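Local coordinates for extracellular sialidase/neuraminidase, putative (Aspergillus fumigatus, PDB 2XCY), which probably releases terminal sialic acid or KDN residues from glycoconjugates by hydrolysis, as a secreted sialidase with a six-bladed beta-propeller fold, at residues A[154-159]-A[166-171]; A[249-254]-A[270-275]. All coordinates share one frame; numbering follows the deposited sequence.

Contact 1 (A[154-159]-A[166-171]); sequences YLTESR and SKPVDL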
ATOM      1  N   TYR A 154      -3.211 -14.982   2.764  1.00  6.64           N
ATOM      2  CA  TYR A 154      -4.081 -15.453   1.696  1.00  5.84           C
ATOM      3  C   TYR A 154      -3.656 -14.893   0.340  1.00  5.69           C
ATOM      4  O   TYR A 154      -3.064 -13.811   0.256  1.00  5.26           O
ATOM      5  CB  TYR A 154      -5.517 -15.028   1.994  1.00  5.58           C
ATOM      6  CG  TYR A 154      -6.307 -15.969   2.876  1.00  6.27           C
ATOM      7  CD1 TYR A 154      -6.312 -15.831   4.265  1.00  7.36           C
ATOM      8  CD2 TYR A 154      -7.102 -16.962   2.312  1.00  6.06           C
ATOM      9  CE1 TYR A 154      -7.081 -16.694   5.075  1.00  7.12           C
ATOM     10  CE2 TYR A 154      -7.861 -17.822   3.106  1.00  7.18           C
ATOM     11  CZ  TYR A 154      -7.839 -17.686   4.482  1.00  8.48           C
ATOM     12  OH  TYR A 154      -8.610 -18.535   5.253  1.00  8.78           O
ATOM     13  N   LEU A 155      -3.964 -15.638  -0.717  1.00  5.33           N
ATOM     14  CA  LEU A 155      -3.732 -15.179  -2.067  1.00  5.41           C
ATOM     15  C   LEU A 155      -4.996 -15.317  -2.905  1.00  5.76           C
ATOM     16  O   LEU A 155      -5.594 -16.396  -2.976  1.00  6.46           O
ATOM     17  CB  LEU A 155      -2.585 -15.972  -2.712  1.00  5.30           C
ATOM     18  CG  LEU A 155      -2.250 -15.609  -4.159  1.00  4.38           C
ATOM     19  CD1 LEU A 155      -1.751 -14.156  -4.248  1.00  3.46           C
ATOM     20  CD2 LEU A 155      -1.220 -16.592  -4.750  1.00  5.00           C
ATOM     21  N   THR A 156      -5.407 -14.214  -3.516  1.00  5.89           N
ATOM     22  CA  THR A 156      -6.412 -14.244  -4.575  1.00  5.69           C
ATOM     23  C   THR A 156      -5.780 -13.680  -5.837  1.00  5.83           C
ATOM     24  O   THR A 156      -4.739 -13.034  -5.772  1.00  5.98           O
ATOM     25  CB  THR A 156      -7.713 -13.471  -4.201  1.00  5.70           C
ATOM     26  OG1 THR A 156      -8.600 -13.451  -5.329  1.00  5.60           O
ATOM     27  CG2 THR A 156      -7.415 -12.037  -3.783  1.00  6.53           C
ATOM     28  N   GLU A 157      -6.398 -13.942  -6.981  1.00  5.63           N
ATOM     29  CA  GLU A 157      -5.957 -13.335  -8.228  1.00  5.43           C
ATOM     30  C   GLU A 157      -7.126 -13.030  -9.160  1.00  5.60           C
ATOM     31  O   GLU A 157      -8.222 -13.592  -9.019  1.00  5.66           O
ATOM     32  CB  GLU A 157      -4.888 -14.191  -8.936  1.00  5.78           C
ATOM     33  CG  GLU A 157      -5.361 -15.550  -9.452  1.00  6.23           C
ATOM     34  CD  GLU A 157      -5.504 -16.600  -8.362  1.00  6.59           C
ATOM     35  OE1 GLU A 157      -4.597 -16.731  -7.522  1.00  8.35           O
ATOM     36  OE2 GLU A 157      -6.531 -17.312  -8.355  1.00  8.67           O
ATOM     37  N   SER A 158      -6.884 -12.122 -10.103  1.00  5.45           N
ATOM     38  CA  SER A 158      -7.844 -11.813 -11.158  1.00  5.41           C
ATOM     39  C   SER A 158      -7.220 -12.124 -12.515  1.00  5.23           C
ATOM     40  O   SER A 158      -6.070 -11.748 -12.774  1.00  4.99           O
ATOM     41  CB  SER A 158      -8.248 -10.341 -11.099  1.00  5.38           C
ATOM     42  OG  SER A 158      -9.137 -10.013 -12.162  1.00  5.21           O
ATOM     43  N   ARG A 159      -7.984 -12.813 -13.364  1.00  4.77           N
ATOM     44  CA  ARG A 159      -7.574 -13.125 -14.738  1.00  5.24           C
ATOM     45  C   ARG A 159      -8.283 -12.233 -15.762  1.00  5.85           C
ATOM     46  O   ARG A 159      -8.085 -12.402 -16.972  1.00  5.85           O
ATOM     47  CB  ARG A 159      -7.904 -14.592 -15.087  1.00  4.93           C
ATOM     48  CG  ARG A 159      -7.562 -15.600 -14.012  1.00  4.87           C
ATOM     49  CD  ARG A 159      -6.054 -15.728 -13.804  1.00  5.69           C
ATOM     50  NE  ARG A 159      -5.782 -16.868 -12.923  1.00  5.04           N
ATOM     51  CZ  ARG A 159      -4.590 -17.429 -12.730  1.00  5.48           C
ATOM     52  NH1 ARG A 159      -3.501 -16.973 -13.354  1.00  5.00           N
ATOM     53  NH2 ARG A 159      -4.485 -18.463 -11.900  1.00  4.90           N
ATOM     54  N   SER A 166     -10.773 -14.593  -7.510  1.00  7.88           N
ATOM     55  CA  SER A 166     -10.971 -15.917  -6.945  1.00  8.01           C
ATOM     56  C   SER A 166     -11.195 -15.856  -5.431  1.00  7.73           C
ATOM     57  O   SER A 166     -10.745 -14.926  -4.754  1.00  7.17           O
ATOM     58  CB  SER A 166      -9.789 -16.832  -7.278  1.00  8.13           C
ATOM     59  OG  SER A 166      -8.574 -16.281  -6.801  1.00  9.16           O
ATOM     60  N   LYS A 167     -11.919 -16.837  -4.903  1.00  7.61           N
ATOM     61  CA  LYS A 167     -12.003 -17.007  -3.453  1.00  7.76           C
ATOM     62  C   LYS A 167     -10.565 -17.142  -2.922  1.00  7.37           C
ATOM     63  O   LYS A 167      -9.798 -17.985  -3.422  1.00  7.88           O
ATOM     64  CB  LYS A 167     -12.830 -18.247  -3.115  1.00  8.09           C
ATOM     65  CG  LYS A 167     -13.102 -18.422  -1.631  1.00  9.67           C
ATOM     66  CD  LYS A 167     -13.979 -19.642  -1.391  1.00 14.18           C
ATOM     67  CE  LYS A 167     -14.171 -19.890   0.089  1.00 16.63           C
ATOM     68  NZ  LYS A 167     -12.962 -20.495   0.693  1.00 20.16           N
ATOM     69  N   PRO A 168     -10.176 -16.301  -1.937  1.00  7.07           N
ATOM     70  CA  PRO A 168      -8.769 -16.344  -1.501  1.00  6.82           C
ATOM     71  C   PRO A 168      -8.339 -17.701  -0.945  1.00  7.24           C
ATOM     72  O   PRO A 168      -9.093 -18.344  -0.202  1.00  7.39           O
ATOM     73  CB  PRO A 168      -8.690 -15.254  -0.428  1.00  6.85           C
ATOM     74  CG  PRO A 168      -9.819 -14.304  -0.765  1.00  7.02           C
ATOM     75  CD  PRO A 168     -10.923 -15.220  -1.266  1.00  6.81           C
ATOM     76  N   VAL A 169      -7.142 -18.125  -1.345  1.00  7.09           N
ATOM     77  CA  VAL A 169      -6.550 -19.404  -0.947  1.00  7.51           C
ATOM     78  C   VAL A 169      -5.560 -19.169   0.192  1.00  7.30           C
ATOM     79  O   VAL A 169      -4.719 -18.264   0.131  1.00  6.88           O
ATOM     80  CB  VAL A 169      -5.812 -20.076  -2.137  1.00  7.57           C
ATOM     81  CG1 VAL A 169      -5.102 -21.379  -1.692  1.00  7.96           C
ATOM     82  CG2 VAL A 169      -6.791 -20.360  -3.285  1.00  8.22           C
ATOM     83  N   ASP A 170      -5.663 -19.986   1.230  1.00  7.32           N
ATOM     84  CA  ASP A 170      -4.847 -19.825   2.422  1.00  7.46           C
ATOM     85  C   ASP A 170      -3.457 -20.417   2.193  1.00  7.64           C
ATOM     86  O   ASP A 170      -3.317 -21.627   2.002  1.00  7.72           O
ATOM     87  CB  ASP A 170      -5.544 -20.499   3.611  1.00  7.48           C
ATOM     88  CG  ASP A 170      -4.944 -20.093   4.956  1.00  7.41           C
ATOM     89  OD1 ASP A 170      -3.737 -19.807   5.008  1.00  9.60           O
ATOM     90  OD2 ASP A 170      -5.675 -20.057   5.962  1.00  8.22           O
ATOM     91  N   LEU A 171      -2.434 -19.565   2.207  1.00  7.44           N
ATOM     92  CA  LEU A 171      -1.056 -20.003   1.992  1.00  7.76           C
ATOM     93  C   LEU A 171      -0.179 -19.891   3.244  1.00  8.12           C
ATOM     94  O   LEU A 171       1.051 -19.960   3.157  1.00  8.00           O
ATOM     95  CB  LEU A 171      -0.428 -19.235   0.821  1.00  8.04           C
ATOM     96  CG  LEU A 171      -1.078 -19.399  -0.562  1.00  8.74           C
ATOM     97  CD1 LEU A 171      -0.284 -18.609  -1.606  1.00  8.07           C
ATOM     98  CD2 LEU A 171      -1.175 -20.883  -0.964  1.00  9.76           C
TER
HETATM   99  O   HOH W   1      -7.848 -21.626   5.918  1.00 14.66           O
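Y154 lays its ring across D170, whose CB sits over one face, 4.0 Å from the ring centroid, in a CH-pi contact. The ring and the D170 carboxylate planes are 38° apart. At the edge of the same ring, P168 comes in with its backbone carbonyl, and P168 CB lies 3.6 Å from Y154 CD2. The D170 carboxylate is anchored beyond the contact: OD1 bonds to T172 and OD2 to H152. OD2 also accepts a bond from a water, which lies 3.3 Å from Y154 OH as well. W102 meets the Y154 ring edge-to-face.

The backbones form an antiparallel pair. L155 and V169 exchange two backbone hydrogen bonds. Strand 169-170 is the outermost strand of a four-stranded propeller blade, and strand 152-158 is the next one in. The two form a beta hairpin whose turn is an Asp-box, the repeat motif of sialidases: S158 OG bonds to T164 O and weakly to the backbone N of G162 and D160. On the L155 side of the sheet, CB of L155 meets L171 CD1 at 3.7 Å. Y116 and F118 of strand 115-122 also touch L155.

Past P168 the pairing passes into a network around S166. T156 OG1, anti to the backbone N (chi1 175°), donates to S166 O at 2.7 Å. S166 N bonds to E157 O. S166 OG takes the N-H of E157 and donates to E157 OE2 at 2.8 Å, from above the carboxylate plane. The E157 chain bends at chi2 (-77°), which brings its carboxylate back to the serine.

Contact 2 (A[249-254]-A[270-275]); sequences KGYRMV and GLPDPA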
ATOM      1  N   LYS A 249       9.233   5.268  16.374  1.00 14.32           N
ATOM      2  CA  LYS A 249       9.291   6.520  15.607  1.00 14.18           C
ATOM      3  C   LYS A 249      10.740   6.930  15.376  1.00 13.21           C
ATOM      4  O   LYS A 249      11.569   6.768  16.260  1.00 12.86           O
ATOM      5  CB  LYS A 249       8.590   7.644  16.374  1.00 14.48           C
ATOM      6  CG  LYS A 249       7.090   7.484  16.502  1.00 17.08           C
ATOM      7  CD  LYS A 249       6.474   8.628  17.285  1.00 21.18           C
ATOM      8  CE  LYS A 249       4.947   8.574  17.215  1.00 23.58           C
ATOM      9  NZ  LYS A 249       4.335   9.920  17.473  1.00 26.13           N
ATOM     10  N   GLY A 250      11.035   7.455  14.191  1.00 12.43           N
ATOM     11  CA  GLY A 250      12.381   7.939  13.885  1.00 12.11           C
ATOM     12  C   GLY A 250      12.671   8.059  12.403  1.00 11.42           C
ATOM     13  O   GLY A 250      12.477   9.120  11.817  1.00 11.56           O
ATOM     14  N   TYR A 251      13.157   6.967  11.812  1.00 10.93           N
ATOM     15  CA  TYR A 251      13.572   6.928  10.409  1.00 10.38           C
ATOM     16  C   TYR A 251      13.213   5.596   9.768  1.00  9.90           C
ATOM     17  O   TYR A 251      13.143   4.572  10.457  1.00  9.52           O
ATOM     18  CB  TYR A 251      15.086   7.147  10.289  1.00 10.97           C
ATOM     19  CG  TYR A 251      15.535   8.412  10.971  1.00 11.91           C
ATOM     20  CD1 TYR A 251      15.523   9.628  10.288  1.00 12.03           C
ATOM     21  CD2 TYR A 251      15.930   8.404  12.311  1.00 13.08           C
ATOM     22  CE1 TYR A 251      15.900  10.799  10.911  1.00 13.67           C
ATOM     23  CE2 TYR A 251      16.313   9.584  12.948  1.00 13.95           C
ATOM     24  CZ  TYR A 251      16.297  10.769  12.240  1.00 14.76           C
ATOM     25  OH  TYR A 251      16.679  11.942  12.847  1.00 15.51           O
ATOM     26  N   ARG A 252      13.004   5.617   8.454  1.00  9.08           N
ATOM     27  CA  ARG A 252      12.836   4.396   7.661  1.00  8.88           C
ATOM     28  C   ARG A 252      14.045   3.483   7.812  1.00  8.77           C
ATOM     29  O   ARG A 252      15.174   3.957   7.895  1.00  8.96           O
ATOM     30  CB  ARG A 252      12.666   4.737   6.182  1.00  8.58           C
ATOM     31  CG  ARG A 252      11.544   5.714   5.881  1.00  8.15           C
ATOM     32  CD  ARG A 252      10.185   5.138   6.206  1.00  7.11           C
ATOM     33  NE  ARG A 252       9.857   3.948   5.421  1.00  6.87           N
ATOM     34  CZ  ARG A 252       8.697   3.304   5.521  1.00  6.71           C
ATOM     35  NH1 ARG A 252       7.769   3.749   6.362  1.00  5.46           N
ATOM     36  NH2 ARG A 252       8.458   2.227   4.777  1.00  5.16           N
HETATM   37  N   MSE A 253      13.797   2.177   7.839  1.00  8.79           N
HETATM   38  CA  MSE A 253      14.859   1.181   7.952  1.00  8.68           C
HETATM   39  C   MSE A 253      15.122   0.575   6.576  1.00  8.32           C
HETATM   40  O   MSE A 253      14.223   0.003   5.967  1.00  8.20           O
HETATM   41  CB  MSE A 253      14.456   0.080   8.942  1.00  9.01           C
HETATM   42  CG  MSE A 253      14.202   0.585  10.367  1.00 10.91           C
HETATM   43 SE   MSE A 253      15.878   1.213  11.131  0.80 19.24          SE
HETATM   44  CE  MSE A 253      16.855  -0.422  11.035  1.00 11.39           C
ATOM     45  N   VAL A 254      16.360   0.689   6.105  1.00  8.14           N
ATOM     46  CA  VAL A 254      16.705   0.304   4.744  1.00  7.80           C
ATOM     47  C   VAL A 254      17.741  -0.823   4.724  1.00  7.81           C
ATOM     48  O   VAL A 254      18.704  -0.815   5.499  1.00  7.66           O
ATOM     49  CB  VAL A 254      17.214   1.540   3.950  1.00  8.25           C
ATOM     50  CG1 VAL A 254      17.838   1.149   2.600  1.00  8.02           C
ATOM     51  CG2 VAL A 254      16.085   2.551   3.761  1.00  7.62           C
ATOM     52  N   GLY A 270      18.109  10.397   6.104  1.00 11.37           N
ATOM     53  CA  GLY A 270      17.451  11.270   5.133  1.00 10.79           C
ATOM     54  C   GLY A 270      15.938  11.089   5.061  1.00  9.95           C
ATOM     55  O   GLY A 270      15.250  11.884   4.421  1.00  9.78           O
ATOM     56  N   LEU A 271      15.428  10.041   5.710  1.00  9.03           N
ATOM     57  CA  LEU A 271      14.007   9.688   5.626  1.00  8.22           C
ATOM     58  C   LEU A 271      13.333   9.539   6.999  1.00  8.17           C
ATOM     59  O   LEU A 271      13.057   8.407   7.446  1.00  7.84           O
ATOM     60  CB  LEU A 271      13.819   8.414   4.798  1.00  8.30           C
ATOM     61  CG  LEU A 271      14.298   8.447   3.343  1.00  7.70           C
ATOM     62  CD1 LEU A 271      14.185   7.073   2.692  1.00  7.36           C
ATOM     63  CD2 LEU A 271      13.553   9.504   2.525  1.00  6.93           C
ATOM     64  N   PRO A 272      13.046  10.681   7.663  1.00  7.77           N
ATOM     65  CA  PRO A 272      12.330  10.592   8.934  1.00  7.78           C
ATOM     66  C   PRO A 272      10.955   9.945   8.723  1.00  7.52           C
ATOM     67  O   PRO A 272      10.395  10.024   7.626  1.00  7.49           O
ATOM     68  CB  PRO A 272      12.206  12.055   9.391  1.00  7.72           C
ATOM     69  CG  PRO A 272      12.458  12.876   8.194  1.00  8.14           C
ATOM     70  CD  PRO A 272      13.287  12.075   7.247  1.00  7.58           C
ATOM     71  N   ASP A 273      10.439   9.300   9.763  1.00  7.63           N
ATOM     72  CA  ASP A 273       9.200   8.520   9.679  1.00  7.56           C
ATOM     73  C   ASP A 273       8.620   8.405  11.088  1.00  7.52           C
ATOM     74  O   ASP A 273       9.378   8.248  12.046  1.00  8.67           O
ATOM     75  CB  ASP A 273       9.492   7.127   9.112  1.00  7.30           C
ATOM     76  CG  ASP A 273       8.229   6.303   8.893  1.00  6.99           C
ATOM     77  OD1 ASP A 273       7.673   6.337   7.764  1.00  7.05           O
ATOM     78  OD2 ASP A 273       7.789   5.629   9.848  1.00  4.82           O
ATOM     79  N   PRO A 274       7.283   8.508  11.221  1.00  7.34           N
ATOM     80  CA  PRO A 274       6.689   8.533  12.564  1.00  7.11           C
ATOM     81  C   PRO A 274       6.232   7.145  13.035  1.00  6.83           C
ATOM     82  O   PRO A 274       5.323   7.050  13.865  1.00  7.22           O
ATOM     83  CB  PRO A 274       5.485   9.443  12.370  1.00  6.88           C
ATOM     84  CG  PRO A 274       5.019   9.106  10.936  1.00  7.35           C
ATOM     85  CD  PRO A 274       6.298   8.848  10.169  1.00  6.83           C
ATOM     86  N   ALA A 275       6.874   6.098  12.521  1.00  6.67           N
ATOM     87  CA  ALA A 275       6.398   4.706  12.629  1.00  7.00           C
ATOM     88  C   ALA A 275       5.065   4.538  11.902  1.00  6.64           C
ATOM     89  O   ALA A 275       4.012   4.367  12.512  1.00  7.20           O
ATOM     90  CB  ALA A 275       6.318   4.228  14.093  1.00  6.71           C
TER
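R252 and D273 form a salt bridge, NH1 to OD1 at 2.9 Å. The aspartate oxygen lies close to the guanidinium plane. The nitrogen, in contrast, meets OD1 from well above the carboxylate plane, and the two planes are 63° apart. The arginine chain bends at chi2 and chi3; this folds CD onto the D273 carboxylate and lays CG against L271 CB at 3.7 Å.

Around the salt bridge the backbones pair. G250 N donates to D273 O, and G250 O accepts from D273 N. R252 N donates to L271 O at 3.0 Å. The strands 250-254 and 271-273 are skewed, 114° between their directions. The chain turns a corner at G270, which brings 271-273 back beside strand 250-258. Y251 CD1 lies 3.6 Å from P272 CA. K249 CG rests on P274 O, and its NZ bonds to T300 O.

Farther out, N243 takes the NE hydrogen of R252. N295 donates through ND2 to both D273 OD1 and P272 O. C276 N bonds to D273 OD2, and R252 NH1 makes a weak bond to C276 O. Both residues of the salt bridge are buried, and D273 receives R252 NH1 and N295 ND2 at OD1 and C276 N at OD2, which would be expected to stabilise its ionised form.

Overall arrangement
Contact 1 comes first along the chain and closes before contact 2 opens. Their centres are 32 Å apart, on opposite sides of the chain's centre, and the nearest atoms are about 20 Å apart. They share no strand and no sheet. Contact 1 joins the last two strands of the blade built from strands 101-109, 115-122, 152-158 and 169-170. Contact 2 belongs to the curled sheet that runs from 232-234 to 271-273, where strand 250-258 pairs with both 261-268 and 271-273. The sheet of strands 191-192, 198-202, 205-210 and 215-222 lies between them in sequence. Each contact closes strand pairing within its own blade, on opposite sides of one BNR-repeat-like propeller.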